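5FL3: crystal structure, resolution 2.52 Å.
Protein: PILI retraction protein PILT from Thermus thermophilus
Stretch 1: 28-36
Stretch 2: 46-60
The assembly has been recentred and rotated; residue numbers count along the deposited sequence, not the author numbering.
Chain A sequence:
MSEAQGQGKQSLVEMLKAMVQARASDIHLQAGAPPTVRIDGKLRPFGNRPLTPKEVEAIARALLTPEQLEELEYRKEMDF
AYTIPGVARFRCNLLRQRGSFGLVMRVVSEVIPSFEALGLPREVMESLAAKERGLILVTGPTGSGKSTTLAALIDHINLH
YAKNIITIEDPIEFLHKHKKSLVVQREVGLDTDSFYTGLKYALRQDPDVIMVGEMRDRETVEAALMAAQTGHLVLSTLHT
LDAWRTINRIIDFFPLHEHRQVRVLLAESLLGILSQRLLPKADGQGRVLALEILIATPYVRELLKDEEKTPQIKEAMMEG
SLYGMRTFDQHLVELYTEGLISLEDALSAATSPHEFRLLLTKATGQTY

Stretch 1 28-36: HLQAGAPPT
Stretch 2, residues 46-60: FGNRPLTPKEVEAIA

Stretch 1 enters on a strand already under way at His28, and leaves it through a type II turn, Gln30 to Ala33, and folds back so that His28 N donates to Thr36 O at 2.8 Å and Thr36 N to His28 O at 3.1 Å. Gly32, at phi/psi 95/-5, occupies the turn position where a CB would jam against the preceding carbonyl. Stretch 2 is a loop through Thr52, then a helix from Pro53 that continues past Ala60; the loop runs antiparallel to stretch 1, with CA neighbours Thr36-Phe46, Pro34-Pro50 and Ala31-Leu51. The contact buries 655 Å² in total.

Phe46 (-126/67) opens the contact: its N donates to Pro35 O at 2.6 Å, 148°. Its side chain, chi1 t and chi2 -90°, leads away at its end. Gly47 (133/164) again has angles that call for glycine; its O lies 3.3 Å from Pro34 CB. Asn48 and Arg49 point away, so Arg49 contributes backbone: Pro34 CA makes a CA-H...O contact to Arg49 O at 3.3 Å. Pro50 (-56/131) stands opposite Pro34, CA to CA 4.0 Å, and its CA approaches Ala33 O at 3.3 Å.

Leu51 (-67/141) has the largest covered area, 100 Å². Leu51 N donates to Ala33 O (2.6 Å, 170°) and Gly32 N to Leu51 O (2.8 Å, 173°), both nearly linear. With chi1 m and chi2 146°, its branched end fills an apolar pocket: Leu51 CG is 3.7 Å from Pro35 CD, and Leu51 CD1 is 4.0 Å from Leu29 CD2.

Thr52 (chi1 p) caps the helix: Glu55 N donates to Thr52 OG1 at 3.1 Å, while Thr52 N donates to Glu55 OE1 at 2.7 Å. Pro53 begins the helix, its CD 3.9 Å from Ala31 CB. The helix and strand axes approach to 8.7 Å, their N-to-C directions 132° apart; the CA-to-CB bonds of Val56 and Ile59 point toward stretch 1. Val56 (chi1 t) sets CG1 3.8 Å from Leu29 O and CG2 3.8 Å from Ala31 N; Ile59 (m, t) places CG2 3.8 Å from Leu29 CD1, with Leu29 also m, t.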

# COMPACT_ATOMS: atom_id res chain seq x y z
N HIS A 28 -7.03 -16.78 8.86
CA HIS A 28 -8.27 -16.69 9.60
C HIS A 28 -8.59 -18.01 10.32
O HIS A 28 -8.72 -19.06 9.69
CB HIS A 28 -9.41 -16.31 8.65
CG HIS A 28 -9.31 -14.91 8.13
ND1 HIS A 28 -8.34 -14.51 7.24
CD2 HIS A 28 -10.04 -13.80 8.41
CE1 HIS A 28 -8.48 -13.23 6.96
NE2 HIS A 28 -9.52 -12.78 7.65
N LEU A 29 -8.68 -17.94 11.64
CA LEU A 29 -9.06 -19.07 12.50
C LEU A 29 -10.39 -18.77 13.23
O LEU A 29 -10.41 -18.07 14.25
CB LEU A 29 -7.93 -19.38 13.49
CG LEU A 29 -6.62 -19.73 12.76
CD1 LEU A 29 -5.48 -20.10 13.70
CD2 LEU A 29 -6.87 -20.86 11.75
N GLN A 30 -11.48 -19.30 12.69
CA GLN A 30 -12.82 -19.00 13.17
C GLN A 30 -13.64 -20.28 13.38
O GLN A 30 -13.63 -21.16 12.52
CB GLN A 30 -13.56 -18.08 12.19
CG GLN A 30 -12.93 -16.74 11.95
CD GLN A 30 -13.00 -15.82 13.17
OE1 GLN A 30 -13.57 -16.17 14.20
NE2 GLN A 30 -12.40 -14.64 13.06
N ALA A 31 -14.37 -20.35 14.48
CA ALA A 31 -15.20 -21.52 14.76
C ALA A 31 -16.25 -21.76 13.66
O ALA A 31 -16.93 -20.83 13.22
CB ALA A 31 -15.89 -21.39 16.13
N GLY A 32 -16.36 -23.00 13.21
CA GLY A 32 -17.36 -23.37 12.23
C GLY A 32 -16.83 -23.34 10.81
O GLY A 32 -17.54 -23.70 9.87
N ALA A 33 -15.59 -22.91 10.65
CA ALA A 33 -14.94 -22.92 9.35
C ALA A 33 -13.62 -23.66 9.45
O ALA A 33 -13.08 -23.85 10.53
CB ALA A 33 -14.72 -21.53 8.86
N PRO A 34 -13.11 -24.12 8.32
CA PRO A 34 -11.76 -24.67 8.43
C PRO A 34 -10.74 -23.53 8.50
O PRO A 34 -11.10 -22.39 8.18
CB PRO A 34 -11.62 -25.47 7.14
CG PRO A 34 -12.45 -24.69 6.16
CD PRO A 34 -13.62 -24.16 6.94
N PRO A 35 -9.51 -23.82 8.94
CA PRO A 35 -8.43 -22.83 8.82
C PRO A 35 -8.39 -22.26 7.40
O PRO A 35 -8.34 -23.00 6.43
CB PRO A 35 -7.17 -23.65 9.13
CG PRO A 35 -7.65 -24.70 10.06
CD PRO A 35 -9.04 -25.07 9.55
N THR A 36 -8.46 -20.94 7.29
CA THR A 36 -8.66 -20.28 6.01
C THR A 36 -7.55 -19.28 5.76
O THR A 36 -7.17 -18.51 6.65
CB THR A 36 -10.03 -19.58 5.96
OG1 THR A 36 -11.07 -20.57 6.03
CG2 THR A 36 -10.18 -18.71 4.69
N PHE A 46 -7.85 -23.92 4.07
CA PHE A 46 -6.57 -24.58 4.24
C PHE A 46 -6.84 -25.77 5.15
O PHE A 46 -6.39 -25.80 6.29
CB PHE A 46 -5.54 -23.64 4.87
CG PHE A 46 -4.11 -24.07 4.70
CD1 PHE A 46 -3.49 -24.87 5.65
CD2 PHE A 46 -3.36 -23.63 3.61
CE1 PHE A 46 -2.15 -25.27 5.49
CE2 PHE A 46 -2.02 -24.02 3.45
CZ PHE A 46 -1.42 -24.84 4.40
N GLY A 47 -7.60 -26.73 4.64
CA GLY A 47 -8.05 -27.86 5.42
C GLY A 47 -9.54 -28.05 5.18
O GLY A 47 -10.20 -27.13 4.68
N ASN A 48 -10.06 -29.21 5.53
CA ASN A 48 -11.43 -29.58 5.17
C ASN A 48 -12.34 -29.71 6.38
O ASN A 48 -13.55 -29.83 6.25
CB ASN A 48 -11.42 -30.88 4.38
CG ASN A 48 -10.65 -31.98 5.08
OD1 ASN A 48 -9.65 -31.73 5.75
ND2 ASN A 48 -11.13 -33.22 4.94
N ARG A 49 -11.75 -29.68 7.57
CA ARG A 49 -12.54 -29.78 8.79
C ARG A 49 -12.74 -28.41 9.47
O ARG A 49 -11.78 -27.67 9.71
CB ARG A 49 -11.87 -30.74 9.76
CG ARG A 49 -11.38 -32.05 9.13
CD ARG A 49 -12.52 -33.02 8.89
NE ARG A 49 -13.29 -33.30 10.11
CZ ARG A 49 -14.61 -33.18 10.20
NH1 ARG A 49 -15.32 -32.78 9.15
NH2 ARG A 49 -15.23 -33.45 11.34
N PRO A 50 -14.00 -28.07 9.77
CA PRO A 50 -14.36 -26.89 10.57
C PRO A 50 -13.69 -26.88 11.93
O PRO A 50 -13.72 -27.89 12.62
CB PRO A 50 -15.87 -27.03 10.73
CG PRO A 50 -16.30 -27.78 9.53
CD PRO A 50 -15.17 -28.69 9.14
N LEU A 51 -13.07 -25.76 12.30
CA LEU A 51 -12.56 -25.58 13.65
C LEU A 51 -13.72 -25.52 14.64
O LEU A 51 -14.76 -24.92 14.36
CB LEU A 51 -11.71 -24.31 13.74
CG LEU A 51 -10.48 -24.24 12.85
CD1 LEU A 51 -10.24 -22.83 12.39
CD2 LEU A 51 -9.24 -24.78 13.56
N THR A 52 -13.55 -26.13 15.81
CA THR A 52 -14.54 -26.01 16.87
C THR A 52 -14.13 -24.88 17.79
O THR A 52 -12.96 -24.49 17.82
CB THR A 52 -14.67 -27.32 17.68
OG1 THR A 52 -13.45 -27.55 18.40
CG2 THR A 52 -14.99 -28.51 16.76
N PRO A 53 -15.09 -24.34 18.55
CA PRO A 53 -14.73 -23.33 19.55
C PRO A 53 -13.56 -23.81 20.42
O PRO A 53 -12.60 -23.05 20.67
CB PRO A 53 -16.00 -23.18 20.38
CG PRO A 53 -17.10 -23.54 19.43
CD PRO A 53 -16.55 -24.51 18.43
N LYS A 54 -13.64 -25.07 20.86
CA LYS A 54 -12.61 -25.63 21.71
C LYS A 54 -11.24 -25.56 21.04
O LYS A 54 -10.27 -25.17 21.67
CB LYS A 54 -12.96 -27.08 22.10
CG LYS A 54 -12.73 -27.36 23.59
CD LYS A 54 -13.86 -28.18 24.21
CE LYS A 54 -13.72 -28.23 25.74
NZ LYS A 54 -14.81 -29.00 26.43
N GLU A 55 -11.17 -25.90 19.76
CA GLU A 55 -9.89 -25.87 19.06
C GLU A 55 -9.35 -24.46 18.86
O GLU A 55 -8.15 -24.24 18.98
CB GLU A 55 -10.01 -26.54 17.70
CG GLU A 55 -10.06 -28.04 17.74
CD GLU A 55 -10.59 -28.60 16.44
OE1 GLU A 55 -11.61 -28.05 15.96
OE2 GLU A 55 -9.98 -29.54 15.88
N VAL A 56 -10.23 -23.50 18.56
CA VAL A 56 -9.77 -22.12 18.36
C VAL A 56 -9.19 -21.60 19.67
O VAL A 56 -8.12 -21.01 19.69
CB VAL A 56 -10.88 -21.17 17.85
CG1 VAL A 56 -10.33 -19.76 17.68
CG2 VAL A 56 -11.43 -21.68 16.54
N GLU A 57 -9.88 -21.86 20.77
CA GLU A 57 -9.38 -21.45 22.07
C GLU A 57 -7.99 -22.04 22.38
O GLU A 57 -7.13 -21.35 22.93
CB GLU A 57 -10.35 -21.86 23.15
CG GLU A 57 -9.94 -21.44 24.54
CD GLU A 57 -11.08 -21.60 25.53
OE1 GLU A 57 -12.09 -22.23 25.15
OE2 GLU A 57 -10.96 -21.09 26.67
N ALA A 58 -7.79 -23.30 22.00
CA ALA A 58 -6.52 -23.99 22.29
C ALA A 58 -5.41 -23.34 21.49
O ALA A 58 -4.31 -23.11 22.01
CB ALA A 58 -6.62 -25.49 21.96
N ILE A 59 -5.70 -23.05 20.23
CA ILE A 59 -4.76 -22.32 19.40
C ILE A 59 -4.41 -20.97 20.03
O ILE A 59 -3.22 -20.64 20.17
CB ILE A 59 -5.33 -22.11 18.01
CG1 ILE A 59 -5.40 -23.46 17.30
CG2 ILE A 59 -4.47 -21.11 17.26
CD1 ILE A 59 -6.00 -23.39 15.95
N ALA A 60 -5.43 -20.23 20.45
CA ALA A 60 -5.21 -18.98 21.17
C ALA A 60 -4.31 -19.17 22.40
O ALA A 60 -3.31 -18.46 22.55
CB ALA A 60 -6.54 -18.37 21.57